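Local coordinates for periplasmic binding protein/LacI transcriptional regulator (Shewanella sp. ANA-3, PDB 5OCP) that binds the alpha and beta anomers of L-arabinofuranose in a cleft between two lobes and probably delivers the sugar to an arabinose ABC transporter, at residues 19-24 with 244-249; 115-120 with 273-278; 127-132 with 177-182; 145-150 with 157-162; 204-209 with 217-222. All blocks are in the same frame, centred on the assembly; numbering follows the deposited sequence.

Interaction 1: residues 19-24 with 244-249; sequences SEAVKA and SPYLGG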
# COMPACT_ATOMS: atom_id res chain seq x y z
N SER A 19 -3.11 9.00 4.80
CA SER A 19 -2.81 10.26 5.53
C SER A 19 -4.10 10.87 6.16
O SER A 19 -4.15 11.22 7.31
CB SER A 19 -2.14 11.28 4.66
OG SER A 19 -0.94 10.73 4.19
N GLU A 20 -5.15 10.94 5.38
CA GLU A 20 -6.43 11.45 5.88
C GLU A 20 -7.02 10.64 7.01
O GLU A 20 -7.56 11.19 8.02
CB GLU A 20 -7.47 11.61 4.72
CG GLU A 20 -7.13 12.74 3.79
CD GLU A 20 -7.01 14.14 4.50
OE1 GLU A 20 -7.78 14.49 5.45
OE2 GLU A 20 -6.12 14.94 4.10
N ALA A 21 -6.89 9.33 6.93
CA ALA A 21 -7.30 8.42 8.00
C ALA A 21 -6.53 8.59 9.30
O ALA A 21 -7.14 8.66 10.37
CB ALA A 21 -7.17 6.98 7.60
N VAL A 22 -5.21 8.76 9.21
CA VAL A 22 -4.43 8.99 10.42
C VAL A 22 -4.84 10.31 11.10
O VAL A 22 -4.95 10.35 12.35
CB VAL A 22 -2.91 8.95 10.17
CG1 VAL A 22 -2.21 9.18 11.49
CG2 VAL A 22 -2.44 7.56 9.71
N LYS A 23 -5.04 11.35 10.29
CA LYS A 23 -5.48 12.70 10.78
C LYS A 23 -6.88 12.58 11.44
O LYS A 23 -7.12 13.07 12.57
CB LYS A 23 -5.49 13.68 9.64
CG LYS A 23 -4.11 14.09 9.19
CD LYS A 23 -4.21 14.89 7.92
CE LYS A 23 -2.89 15.45 7.49
NZ LYS A 23 -3.03 16.25 6.25
N ALA A 24 -7.77 11.87 10.78
CA ALA A 24 -9.10 11.62 11.34
C ALA A 24 -9.05 10.80 12.65
O ALA A 24 -9.82 11.16 13.59
CB ALA A 24 -10.00 10.96 10.32
N SER A 244 -6.62 -1.69 4.35
CA SER A 244 -7.21 -0.70 5.29
C SER A 244 -6.29 0.52 5.54
O SER A 244 -5.14 0.33 5.85
CB SER A 244 -7.45 -1.36 6.63
OG SER A 244 -7.92 -0.35 7.52
N PRO A 245 -6.82 1.69 5.40
CA PRO A 245 -5.99 2.89 5.72
C PRO A 245 -6.03 3.24 7.22
O PRO A 245 -5.39 4.22 7.62
CB PRO A 245 -6.60 3.95 4.87
CG PRO A 245 -8.02 3.61 4.77
CD PRO A 245 -8.06 2.10 4.73
N TYR A 246 -6.65 2.38 8.07
CA TYR A 246 -6.79 2.64 9.53
C TYR A 246 -5.78 2.02 10.44
O TYR A 246 -6.13 1.44 11.41
CB TYR A 246 -8.20 2.31 9.97
CG TYR A 246 -9.15 3.07 9.19
CD1 TYR A 246 -9.29 4.44 9.40
CD2 TYR A 246 -9.95 2.45 8.23
CE1 TYR A 246 -10.13 5.19 8.68
CE2 TYR A 246 -10.78 3.22 7.46
CZ TYR A 246 -10.87 4.55 7.73
OH TYR A 246 -11.70 5.32 7.02
N LEU A 247 -4.48 2.17 10.12
CA LEU A 247 -3.42 1.63 10.89
C LEU A 247 -3.06 2.55 12.05
O LEU A 247 -2.38 2.11 12.99
CB LEU A 247 -2.18 1.52 10.02
CG LEU A 247 -2.35 0.63 8.81
CD1 LEU A 247 -1.08 0.77 8.03
CD2 LEU A 247 -2.51 -0.79 9.31
N GLY A 248 -3.52 3.80 11.99
CA GLY A 248 -3.24 4.75 13.02
C GLY A 248 -3.85 4.30 14.34
O GLY A 248 -3.21 4.39 15.37
N GLY A 249 -5.08 3.79 14.30
CA GLY A 249 -5.76 3.38 15.50
C GLY A 249 -4.98 2.46 16.37
O GLY A 249 -4.70 2.81 17.53
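The backbone N of Tyr246 donates to Ser244 OG over 3.1 Å at 163°, closing an ST turn that shapes the chain just ahead of helix 248-259. The turn lies in one of the lobe-to-lobe connections of this two-lobed periplasmic binding fold: strand 239-242 belongs to one sheet, whereas helix 248-259 leads to strand 268-270 of the other. Leu243, the residue just before the turn, lines the arabinofuranose pocket. Against this connection lies helix 13-29, which offers the small side chain of Ala21. Ala21 CB sits 3.3 Å from Pro245 O and 3.6 Å from Tyr246 CE1, meeting the tyrosine ring at an oblique slant. The CB of Pro245 joins them at 4.1 Å from the same Ala21 CB. The phenol is brought here by a CG placed anti to its own carbonyl carbon (chi1 -56°), and Pro245 CG lies 3.9 Å above one face of the Tyr246 ring, displaced toward the rim. Proline and tyrosine thus pack on each other while both lean on one methyl. No hydrogen bond joins the two segments; a weak one from Gly249 N to Glu25 OE2 links the connection to the same helix. Two residues past Tyr246 the backbones draw together, with the CA atoms of Val22 and Gly248 only 5.1 Å apart. A beta carbon on Gly248 would point at the helix; as it is, Val22 CG2 stands 4.4 Å from Gly248 CA.

Interaction 2: residues 115-120 with 273-278; sequences GQWLMD and GDVFTQ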
# COMPACT_ATOMS: atom_id res chain seq x y z
N GLY A 115 -3.08 -13.79 -6.25
CA GLY A 115 -2.56 -14.85 -7.14
C GLY A 115 -3.45 -16.06 -7.20
O GLY A 115 -3.72 -16.62 -8.25
N GLN A 116 -3.95 -16.51 -6.05
CA GLN A 116 -4.85 -17.64 -6.04
C GLN A 116 -6.12 -17.36 -6.75
O GLN A 116 -6.61 -18.20 -7.50
CB GLN A 116 -5.12 -18.10 -4.60
CG GLN A 116 -5.78 -19.46 -4.49
CD GLN A 116 -4.95 -20.58 -5.09
OE1 GLN A 116 -3.86 -20.86 -4.64
NE2 GLN A 116 -5.41 -21.15 -6.19
N TRP A 117 -6.68 -16.17 -6.55
CA TRP A 117 -7.89 -15.78 -7.21
C TRP A 117 -7.71 -15.85 -8.75
O TRP A 117 -8.56 -16.39 -9.48
CB TRP A 117 -8.37 -14.37 -6.80
CG TRP A 117 -9.67 -14.02 -7.48
CD1 TRP A 117 -10.96 -14.29 -7.01
CD2 TRP A 117 -9.85 -13.37 -8.76
NE1 TRP A 117 -11.88 -13.88 -7.97
CE2 TRP A 117 -11.23 -13.38 -9.05
CE3 TRP A 117 -8.98 -12.89 -9.71
CZ2 TRP A 117 -11.74 -12.81 -10.20
CZ3 TRP A 117 -9.49 -12.37 -10.91
CH2 TRP A 117 -10.86 -12.35 -11.13
N LEU A 118 -6.60 -15.28 -9.21
CA LEU A 118 -6.30 -15.29 -10.64
C LEU A 118 -6.13 -16.73 -11.18
O LEU A 118 -6.61 -17.03 -12.28
CB LEU A 118 -5.05 -14.47 -10.93
CG LEU A 118 -4.71 -14.33 -12.40
CD1 LEU A 118 -5.77 -13.57 -13.19
CD2 LEU A 118 -3.33 -13.69 -12.53
N MET A 119 -5.46 -17.59 -10.43
CA MET A 119 -5.34 -18.99 -10.88
C MET A 119 -6.68 -19.66 -10.96
O MET A 119 -6.91 -20.46 -11.87
CB MET A 119 -4.37 -19.79 -10.02
CG MET A 119 -2.94 -19.21 -9.95
SD MET A 119 -2.15 -19.36 -11.56
CE MET A 119 -2.43 -17.73 -12.28
N ASP A 120 -7.57 -19.37 -10.02
CA ASP A 120 -8.89 -19.98 -10.02
C ASP A 120 -9.69 -19.48 -11.22
O ASP A 120 -10.32 -20.27 -11.93
CB ASP A 120 -9.65 -19.67 -8.73
CG ASP A 120 -9.06 -20.28 -7.51
OD1 ASP A 120 -8.20 -21.20 -7.58
OD2 ASP A 120 -9.44 -19.77 -6.40
N GLY A 273 -6.65 -7.71 4.48
CA GLY A 273 -7.94 -7.62 3.87
C GLY A 273 -8.30 -8.80 2.98
O GLY A 273 -7.50 -9.69 2.63
N ASP A 274 -9.53 -8.67 2.47
CA ASP A 274 -10.17 -9.68 1.61
C ASP A 274 -10.09 -9.27 0.12
O ASP A 274 -9.83 -8.13 -0.20
CB ASP A 274 -11.64 -9.88 1.95
CG ASP A 274 -11.87 -10.66 3.23
OD1 ASP A 274 -10.90 -11.30 3.76
OD2 ASP A 274 -13.03 -10.57 3.72
N VAL A 275 -10.25 -10.28 -0.75
CA VAL A 275 -10.37 -10.09 -2.21
C VAL A 275 -11.80 -9.62 -2.56
O VAL A 275 -12.79 -10.30 -2.17
CB VAL A 275 -10.10 -11.40 -2.92
CG1 VAL A 275 -10.21 -11.19 -4.38
CG2 VAL A 275 -8.71 -11.91 -2.66
N PHE A 276 -11.88 -8.51 -3.29
CA PHE A 276 -13.13 -7.99 -3.80
C PHE A 276 -13.08 -8.09 -5.30
O PHE A 276 -11.99 -7.90 -5.92
CB PHE A 276 -13.34 -6.61 -3.36
CG PHE A 276 -13.65 -6.49 -1.88
CD1 PHE A 276 -12.65 -6.52 -0.93
CD2 PHE A 276 -14.91 -6.48 -1.44
CE1 PHE A 276 -12.93 -6.44 0.43
CE2 PHE A 276 -15.23 -6.39 -0.07
CZ PHE A 276 -14.23 -6.40 0.85
N THR A 277 -14.23 -8.40 -5.91
CA THR A 277 -14.26 -8.58 -7.38
C THR A 277 -15.50 -7.87 -7.96
O THR A 277 -16.27 -7.23 -7.25
CB THR A 277 -14.35 -10.06 -7.71
OG1 THR A 277 -15.70 -10.54 -7.48
CG2 THR A 277 -13.29 -10.94 -6.94
N GLN A 278 -15.70 -8.05 -9.24
CA GLN A 278 -16.89 -7.46 -9.92
C GLN A 278 -18.19 -7.96 -9.31
O GLN A 278 -19.16 -7.22 -9.38
CB GLN A 278 -16.86 -7.85 -11.44
CG GLN A 278 -15.73 -7.15 -12.24
CD GLN A 278 -15.73 -7.50 -13.72
OE1 GLN A 278 -16.59 -8.24 -14.18
NE2 GLN A 278 -14.81 -6.97 -14.46
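Trp117, Thr277 and Val275 make this contact, in which the indole of helix 107-121 lies against two neighbouring side chains on one side of strand 275-277. Thr277 CG2 comes nearest, 3.4 Å from Trp117 NE1 and 3.8 Å from Trp117 CE2, and the methyl meets the pyrrole part of the indole obliquely. Val275 CG1 touches the same five-membered ring from further along the strand, 4.1 Å from Trp117 CD1. The indole reaches both because its CG stands anti to the backbone N (chi1 -178°), carrying the ring system out from the helix. Strand 275-277 is the antiparallel outermost strand of a mixed, otherwise parallel sheet, and Trp117 also touches Ala239 of the adjoining strand 239-242 and Val220 of strand 218-221 beyond it. Reduced to an alanine, Trp117 would probably no longer reach Thr277 CG2 or Val275 CG1, and a gap would open between helix and sheet edge. Thr277 divides its two branches: a chi1 of 76° sets OG1 between backbone N and carbonyl carbon, where it caps Glu279 N at the start of helix 278-296, and turns CG2 to the indole.

Interaction 3: residues 127-132 with 177-182; sequences DIAELQ and EGFLKA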
# COMPACT_ATOMS: atom_id res chain seq x y z
N ASP A 127 -0.71 -16.11 -19.07
CA ASP A 127 0.49 -15.29 -19.18
C ASP A 127 0.24 -13.93 -18.59
O ASP A 127 -0.64 -13.19 -19.03
CB ASP A 127 0.92 -15.10 -20.61
CG ASP A 127 1.68 -16.32 -21.19
OD1 ASP A 127 2.00 -17.30 -20.47
OD2 ASP A 127 1.89 -16.29 -22.43
N ILE A 128 1.12 -13.53 -17.71
CA ILE A 128 0.86 -12.37 -16.86
C ILE A 128 1.91 -11.28 -17.08
O ILE A 128 3.11 -11.60 -17.11
CB ILE A 128 0.99 -12.84 -15.36
CG1 ILE A 128 -0.04 -13.95 -15.04
CG2 ILE A 128 0.85 -11.65 -14.37
CD1 ILE A 128 0.36 -14.86 -13.93
N ALA A 129 1.47 -10.05 -17.06
CA ALA A 129 2.37 -8.89 -17.00
C ALA A 129 2.30 -8.29 -15.61
O ALA A 129 1.15 -7.97 -15.15
CB ALA A 129 1.96 -7.86 -18.01
N GLU A 130 3.46 -8.10 -15.00
CA GLU A 130 3.56 -7.55 -13.65
C GLU A 130 3.99 -6.10 -13.66
O GLU A 130 5.09 -5.76 -14.18
CB GLU A 130 4.57 -8.38 -12.85
CG GLU A 130 4.76 -7.89 -11.42
CD GLU A 130 5.78 -8.72 -10.66
OE1 GLU A 130 6.62 -9.36 -11.32
OE2 GLU A 130 5.81 -8.70 -9.40
N LEU A 131 3.18 -5.23 -13.02
CA LEU A 131 3.56 -3.85 -12.77
C LEU A 131 3.99 -3.77 -11.32
O LEU A 131 3.18 -3.85 -10.39
CB LEU A 131 2.42 -2.86 -13.02
CG LEU A 131 1.91 -2.81 -14.42
CD1 LEU A 131 0.63 -1.98 -14.56
CD2 LEU A 131 3.03 -2.24 -15.27
N GLN A 132 5.31 -3.64 -11.11
CA GLN A 132 5.85 -3.62 -9.77
C GLN A 132 5.76 -2.25 -9.10
O GLN A 132 5.80 -1.21 -9.69
CB GLN A 132 7.30 -4.08 -9.79
CG GLN A 132 7.59 -5.39 -10.50
CD GLN A 132 9.09 -5.50 -10.83
OE1 GLN A 132 9.59 -4.88 -11.77
NE2 GLN A 132 9.76 -6.25 -10.09
N GLU A 177 1.86 0.42 -21.73
CA GLU A 177 2.08 0.73 -23.19
C GLU A 177 3.25 0.00 -23.70
O GLU A 177 3.18 -0.65 -24.79
CB GLU A 177 2.40 2.18 -23.44
CG GLU A 177 1.29 3.10 -23.19
CD GLU A 177 1.58 4.50 -23.77
OE1 GLU A 177 2.30 4.60 -24.82
OE2 GLU A 177 1.05 5.47 -23.16
N GLY A 178 4.36 0.06 -22.93
CA GLY A 178 5.59 -0.63 -23.32
C GLY A 178 5.40 -2.11 -23.45
O GLY A 178 5.82 -2.73 -24.42
N PHE A 179 4.78 -2.74 -22.45
CA PHE A 179 4.50 -4.16 -22.50
C PHE A 179 3.74 -4.64 -23.75
O PHE A 179 4.05 -5.68 -24.30
CB PHE A 179 3.67 -4.56 -21.25
CG PHE A 179 4.43 -4.58 -19.94
CD1 PHE A 179 5.82 -4.41 -19.83
CD2 PHE A 179 3.70 -4.74 -18.75
CE1 PHE A 179 6.42 -4.47 -18.57
CE2 PHE A 179 4.31 -4.80 -17.51
CZ PHE A 179 5.67 -4.72 -17.41
N LEU A 180 2.76 -3.85 -24.13
CA LEU A 180 1.81 -4.16 -25.19
C LEU A 180 2.60 -4.10 -26.51
O LEU A 180 2.43 -4.96 -27.36
CB LEU A 180 0.65 -3.19 -25.20
CG LEU A 180 -0.35 -3.46 -24.04
CD1 LEU A 180 -1.33 -2.31 -23.98
CD2 LEU A 180 -1.02 -4.79 -24.19
N LYS A 181 3.56 -3.18 -26.57
CA LYS A 181 4.43 -3.05 -27.72
C LYS A 181 5.41 -4.23 -27.77
O LYS A 181 5.65 -4.79 -28.84
CB LYS A 181 5.20 -1.73 -27.67
CG LYS A 181 4.43 -0.54 -28.23
CD LYS A 181 4.90 0.76 -27.61
CE LYS A 181 6.12 1.31 -28.32
NZ LYS A 181 6.26 0.75 -29.70
N ALA A 182 5.99 -4.60 -26.63
CA ALA A 182 6.91 -5.71 -26.60
C ALA A 182 6.25 -7.05 -26.85
O ALA A 182 6.91 -7.98 -27.22
CB ALA A 182 7.69 -5.76 -25.30
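Strand 127-132 and helix 177-182 run nearly antiparallel, at 150° with their axes 10.2 Å apart, and come closest where Ala129 faces Phe179. The phenylalanine ring fills the space between them. With CG anti to its carbonyl carbon (chi1 -72°), Phe179 sends its ring from the helix to the strand backbone. Ala129 CB lies 3.6 Å from Phe179 CD2, and Leu131 CD2 lies 3.6 Å from Phe179 CE2, both methyls meeting the ring obliquely. Between these two residues the ring edge meets the strand itself: Glu130 O lies in the ring plane, 3.4 Å from Phe179 CZ, where the slightly positive rim of C-H groups probably suits a carbonyl oxygen. A serine in place of Phe179 would probably take the ring away from the Ala129 and Leu131 methyls and leave Glu130 O without its C-H edge. The CB of Glu130 points away from the helix, and its carboxylate is held by Ser162 OG and His194 NE2. Helix 169-183 links strand 157-164 to strand 190-193 in a beta-alpha-beta crossover, passing over strand 126-132, which lies between those two in the sheet. Arg161 also packs on Phe179, Leu131 touches Val191, and Leu180 meets Ala209, just past the end of helix 196-208, while helix 138-151 covers the other sheet face at Ile128 and Glu130.

Interaction 4: residues 145-150 with 157-162; sequences AGFNQV and AKIVRS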
# COMPACT_ATOMS: atom_id res chain seq x y z
N ALA A 145 6.64 -11.64 -3.72
CA ALA A 145 6.99 -12.93 -3.15
C ALA A 145 5.79 -13.85 -2.96
O ALA A 145 5.81 -15.02 -3.31
CB ALA A 145 7.71 -12.78 -1.83
N GLY A 146 4.70 -13.33 -2.40
CA GLY A 146 3.51 -14.09 -2.23
C GLY A 146 2.83 -14.55 -3.53
O GLY A 146 2.40 -15.67 -3.63
N PHE A 147 2.69 -13.66 -4.49
CA PHE A 147 2.07 -14.00 -5.79
C PHE A 147 2.92 -15.11 -6.47
O PHE A 147 2.36 -16.07 -7.01
CB PHE A 147 1.99 -12.74 -6.61
CG PHE A 147 1.28 -12.86 -7.92
CD1 PHE A 147 1.89 -13.35 -9.07
CD2 PHE A 147 -0.04 -12.45 -8.03
CE1 PHE A 147 1.16 -13.39 -10.28
CE2 PHE A 147 -0.73 -12.50 -9.18
CZ PHE A 147 -0.15 -12.98 -10.30
N ASN A 148 4.23 -14.90 -6.41
CA ASN A 148 5.18 -15.83 -7.07
C ASN A 148 5.06 -17.21 -6.44
O ASN A 148 5.07 -18.22 -7.15
CB ASN A 148 6.59 -15.24 -7.06
CG ASN A 148 6.77 -14.09 -8.08
OD1 ASN A 148 5.95 -13.90 -8.93
ND2 ASN A 148 7.76 -13.26 -7.91
N GLN A 149 4.88 -17.28 -5.13
CA GLN A 149 4.82 -18.53 -4.43
C GLN A 149 3.56 -19.30 -4.89
O GLN A 149 3.63 -20.55 -5.11
CB GLN A 149 4.86 -18.25 -2.92
CG GLN A 149 4.80 -19.39 -1.94
CD GLN A 149 4.95 -18.84 -0.52
OE1 GLN A 149 4.88 -17.60 -0.29
NE2 GLN A 149 5.22 -19.73 0.42
N VAL A 150 2.45 -18.60 -5.20
CA VAL A 150 1.21 -19.28 -5.62
C VAL A 150 1.33 -19.74 -7.03
O VAL A 150 1.02 -20.92 -7.31
CB VAL A 150 -0.01 -18.38 -5.52
CG1 VAL A 150 -1.23 -18.97 -6.24
CG2 VAL A 150 -0.27 -18.18 -4.05
N ALA A 157 1.01 -21.04 -15.83
CA ALA A 157 1.00 -19.67 -15.45
C ALA A 157 2.43 -19.16 -15.39
O ALA A 157 3.31 -19.80 -14.90
CB ALA A 157 0.37 -19.56 -14.10
N LYS A 158 2.65 -18.00 -15.93
CA LYS A 158 3.97 -17.43 -15.91
C LYS A 158 3.90 -15.91 -16.05
O LYS A 158 3.09 -15.38 -16.81
CB LYS A 158 4.71 -17.99 -17.15
CG LYS A 158 6.10 -17.50 -17.27
CD LYS A 158 6.82 -18.24 -18.41
CE LYS A 158 8.33 -18.31 -18.16
NZ LYS A 158 8.87 -17.03 -17.65
N ILE A 159 4.81 -15.24 -15.39
CA ILE A 159 5.01 -13.85 -15.56
C ILE A 159 5.96 -13.62 -16.73
O ILE A 159 7.13 -14.03 -16.65
CB ILE A 159 5.53 -13.16 -14.28
CG1 ILE A 159 4.44 -13.24 -13.17
CG2 ILE A 159 5.85 -11.74 -14.57
CD1 ILE A 159 4.91 -12.77 -11.77
N VAL A 160 5.41 -13.01 -17.76
CA VAL A 160 6.15 -12.84 -19.02
C VAL A 160 6.76 -11.50 -19.15
O VAL A 160 7.67 -11.36 -19.97
CB VAL A 160 5.34 -13.24 -20.28
CG1 VAL A 160 4.90 -14.69 -20.17
CG2 VAL A 160 4.15 -12.33 -20.54
N ARG A 161 6.33 -10.50 -18.38
CA ARG A 161 6.86 -9.11 -18.48
C ARG A 161 6.82 -8.63 -17.03
O ARG A 161 5.82 -8.93 -16.35
CB ARG A 161 5.91 -8.09 -19.21
CG ARG A 161 5.39 -8.47 -20.58
CD ARG A 161 6.40 -8.01 -21.56
NE ARG A 161 6.46 -8.79 -22.79
CZ ARG A 161 7.53 -8.81 -23.57
NH1 ARG A 161 8.61 -8.09 -23.24
NH2 ARG A 161 7.55 -9.53 -24.70
N SER A 162 7.85 -7.88 -16.59
CA SER A 162 7.85 -7.37 -15.22
C SER A 162 8.71 -6.11 -15.16
O SER A 162 9.80 -6.13 -15.66
CB SER A 162 8.30 -8.45 -14.26
OG SER A 162 8.32 -7.96 -12.97
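Ile159 CD1 is the one strand atom that meets both Phe147 and Asn148 of the helix, and the two partners give the contact a buried half and a more open one. On the buried side, the terminal methyl approaches the Phe147 ring obliquely, with Ile159 CD1 4.1 Å from Phe147 CE1 and the same from Phe147 CD1. This ring is reached because Phe147 CG stands anti to the backbone N (chi1 -175°), and other groups hold it in place: Trp192 stacks on it, and Ile128 and Leu118 pack beside it. Toward the more open part, the partly exposed Asn148 makes the closest approach: Asn148 OD1 comes to 3.2 Å from Ile159 CD1, the two side chains crossing at about a right angle, while the buried ring stands further back. The Ile159 side chain is extended beyond CB (chi2 172°), which lets CD1 reach a helix whose nearest CA, that of Asn148, is 8.7 Å from Ile159 CA. Both segments belong to one beta-alpha-beta unit, strand 126-132, helix 138-151 and strand 157-164, and the contact ties the later part of the helix to the strand that follows it, the outermost of its sheet. The CB of Lys158 points away from the helix, in an exposed setting. The area shared is small, 92 Å², and no hydrogen bond crosses between the segments. A methyl beside an amide oxygen offers no strong directional attraction, so the hold here probably rests on apolar fit to the phenylalanine, despite the closer approach of the asparagine.

Interaction 5: residues 204-209 with 217-222; sequences QAIKEA and ILIVSV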
# COMPACT_ATOMS: atom_id res chain seq x y z
N GLN A 204 -6.09 2.39 -19.05
CA GLN A 204 -6.10 3.38 -20.16
C GLN A 204 -5.14 2.98 -21.31
O GLN A 204 -5.50 3.05 -22.48
CB GLN A 204 -5.79 4.77 -19.61
CG GLN A 204 -6.85 5.31 -18.62
CD GLN A 204 -8.27 5.29 -19.19
OE1 GLN A 204 -8.51 5.80 -20.30
NE2 GLN A 204 -9.22 4.64 -18.47
N ALA A 205 -3.99 2.41 -20.99
CA ALA A 205 -3.09 1.90 -22.04
C ALA A 205 -3.77 0.77 -22.85
O ALA A 205 -3.60 0.65 -24.09
CB ALA A 205 -1.79 1.36 -21.45
N ILE A 206 -4.47 -0.12 -22.14
CA ILE A 206 -5.11 -1.26 -22.79
C ILE A 206 -6.19 -0.75 -23.73
O ILE A 206 -6.29 -1.30 -24.85
CB ILE A 206 -5.66 -2.21 -21.71
CG1 ILE A 206 -4.44 -2.87 -21.03
CG2 ILE A 206 -6.48 -3.32 -22.29
CD1 ILE A 206 -4.79 -3.67 -19.74
N LYS A 207 -7.01 0.18 -23.26
CA LYS A 207 -8.05 0.80 -24.08
C LYS A 207 -7.42 1.45 -25.29
O LYS A 207 -7.97 1.31 -26.41
CB LYS A 207 -8.86 1.81 -23.31
CG LYS A 207 -9.82 1.08 -22.37
CD LYS A 207 -10.67 2.11 -21.71
CE LYS A 207 -11.66 1.29 -20.94
NZ LYS A 207 -12.40 2.18 -20.06
N GLU A 208 -6.33 2.16 -25.11
CA GLU A 208 -5.71 2.88 -26.25
C GLU A 208 -5.20 1.89 -27.26
O GLU A 208 -5.13 2.20 -28.45
CB GLU A 208 -4.64 3.84 -25.79
CG GLU A 208 -5.24 5.00 -24.99
CD GLU A 208 -4.21 6.01 -24.47
OE1 GLU A 208 -2.97 5.80 -24.65
OE2 GLU A 208 -4.66 7.05 -23.93
N ALA A 209 -4.84 0.67 -26.83
CA ALA A 209 -4.39 -0.35 -27.75
C ALA A 209 -5.55 -1.10 -28.39
O ALA A 209 -5.31 -2.03 -29.14
CB ALA A 209 -3.46 -1.32 -27.01
N ILE A 217 -8.03 -8.69 -21.23
CA ILE A 217 -6.91 -8.75 -20.32
C ILE A 217 -7.53 -8.50 -18.89
O ILE A 217 -8.07 -7.45 -18.66
CB ILE A 217 -5.92 -7.68 -20.68
CG1 ILE A 217 -5.37 -7.97 -22.09
CG2 ILE A 217 -4.76 -7.65 -19.72
CD1 ILE A 217 -4.37 -6.94 -22.50
N LEU A 218 -7.36 -9.48 -18.04
CA LEU A 218 -7.82 -9.40 -16.63
C LEU A 218 -6.91 -8.47 -15.90
O LEU A 218 -5.73 -8.32 -16.24
CB LEU A 218 -7.81 -10.75 -15.97
CG LEU A 218 -8.67 -11.86 -16.61
CD1 LEU A 218 -8.42 -13.15 -15.89
CD2 LEU A 218 -10.11 -11.41 -16.67
N ILE A 219 -7.45 -7.76 -14.90
CA ILE A 219 -6.63 -6.82 -14.14
C ILE A 219 -6.88 -7.15 -12.65
O ILE A 219 -8.01 -7.10 -12.20
CB ILE A 219 -6.98 -5.39 -14.48
CG1 ILE A 219 -6.68 -5.16 -15.97
CG2 ILE A 219 -6.18 -4.46 -13.58
CD1 ILE A 219 -6.97 -3.79 -16.47
N VAL A 220 -5.79 -7.52 -11.97
CA VAL A 220 -5.82 -7.82 -10.53
C VAL A 220 -4.80 -6.97 -9.79
O VAL A 220 -3.75 -6.66 -10.33
CB VAL A 220 -5.67 -9.28 -10.28
CG1 VAL A 220 -6.69 -10.09 -11.02
CG2 VAL A 220 -4.25 -9.78 -10.59
N SER A 221 -5.08 -6.62 -8.55
CA SER A 221 -4.34 -5.55 -7.91
C SER A 221 -4.51 -5.61 -6.38
O SER A 221 -5.17 -6.53 -5.84
CB SER A 221 -4.95 -4.25 -8.46
OG SER A 221 -4.22 -3.12 -8.06
N VAL A 222 -3.92 -4.62 -5.74
CA VAL A 222 -4.08 -4.38 -4.27
C VAL A 222 -4.37 -2.93 -3.98
O VAL A 222 -3.72 -2.04 -4.55
CB VAL A 222 -2.82 -4.84 -3.49
CG1 VAL A 222 -3.03 -4.65 -1.98
CG2 VAL A 222 -2.54 -6.28 -3.74
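Ile206, Ile217 and Ile219 meet here without any ring, amide or carboxylate, so the contact has no flat faces or edges and is made by methyl groups alone. Ile206, on the helix, points toward the strand and carries the contact from its side. Its CD1 reaches Ile219 tip to tip, with Ile206 CD1 3.9 Å from Ile219 CD1. The same helix atom also touches Ile217, by way of a different branch: Ile206 CD1 to Ile217 CG2 is 4.0 Å. A reciprocal approach pairs the remaining branches, Ile206 CG2 lying 4.2 Å from Ile217 CD1, so two isoleucines interlock at a slant while the third is met end-on. The reach of Ile206 follows from its shape: CG1 is anti to the carbonyl carbon (chi1 -70°), and the chain then runs extended to CD1 (chi2 169°). Ile217, just before the strand, and Ile219 within it both point to the helix, whereas Leu218 between them points away. All three isoleucines are buried, and no polar bond crosses between the segments. The contact belongs to a beta-alpha-beta unit formed by strand 190-193, helix 196-208 and strand 218-221. Leu211 and Pro213, from the loop joining helix to strand, pack on Ile206 and Ile219 respectively. Ile217 also touches Val191 of strand 190-193, helix 169-183 flanks Ala205, and on the other sheet face Leu218 and Val220 meet helix 107-121.

Interactions 2 to 5 all gather on the mixed sheet of one lobe, while interaction 1 belongs to the other lobe and touches none of them, its nearest atoms being about 6 Å from interaction 2. Interactions 1, 3 and 5 are buried; 3 and 5 share one sheet face, where helices 169-183 and 196-208 touch through Leu180 and Ala205. Interactions 2 and 4 involve helices of the other face, 107-121 and 138-151, which meet where Gly115 packs on Phe147; both are less buried and reach the sheet's two outermost strands. Oxygens lie beside carbon in three: a carbonyl by a methyl in 1, a carbonyl at a ring edge in 3, an amide oxygen by a methyl in 4; interaction 5 is wholly aliphatic.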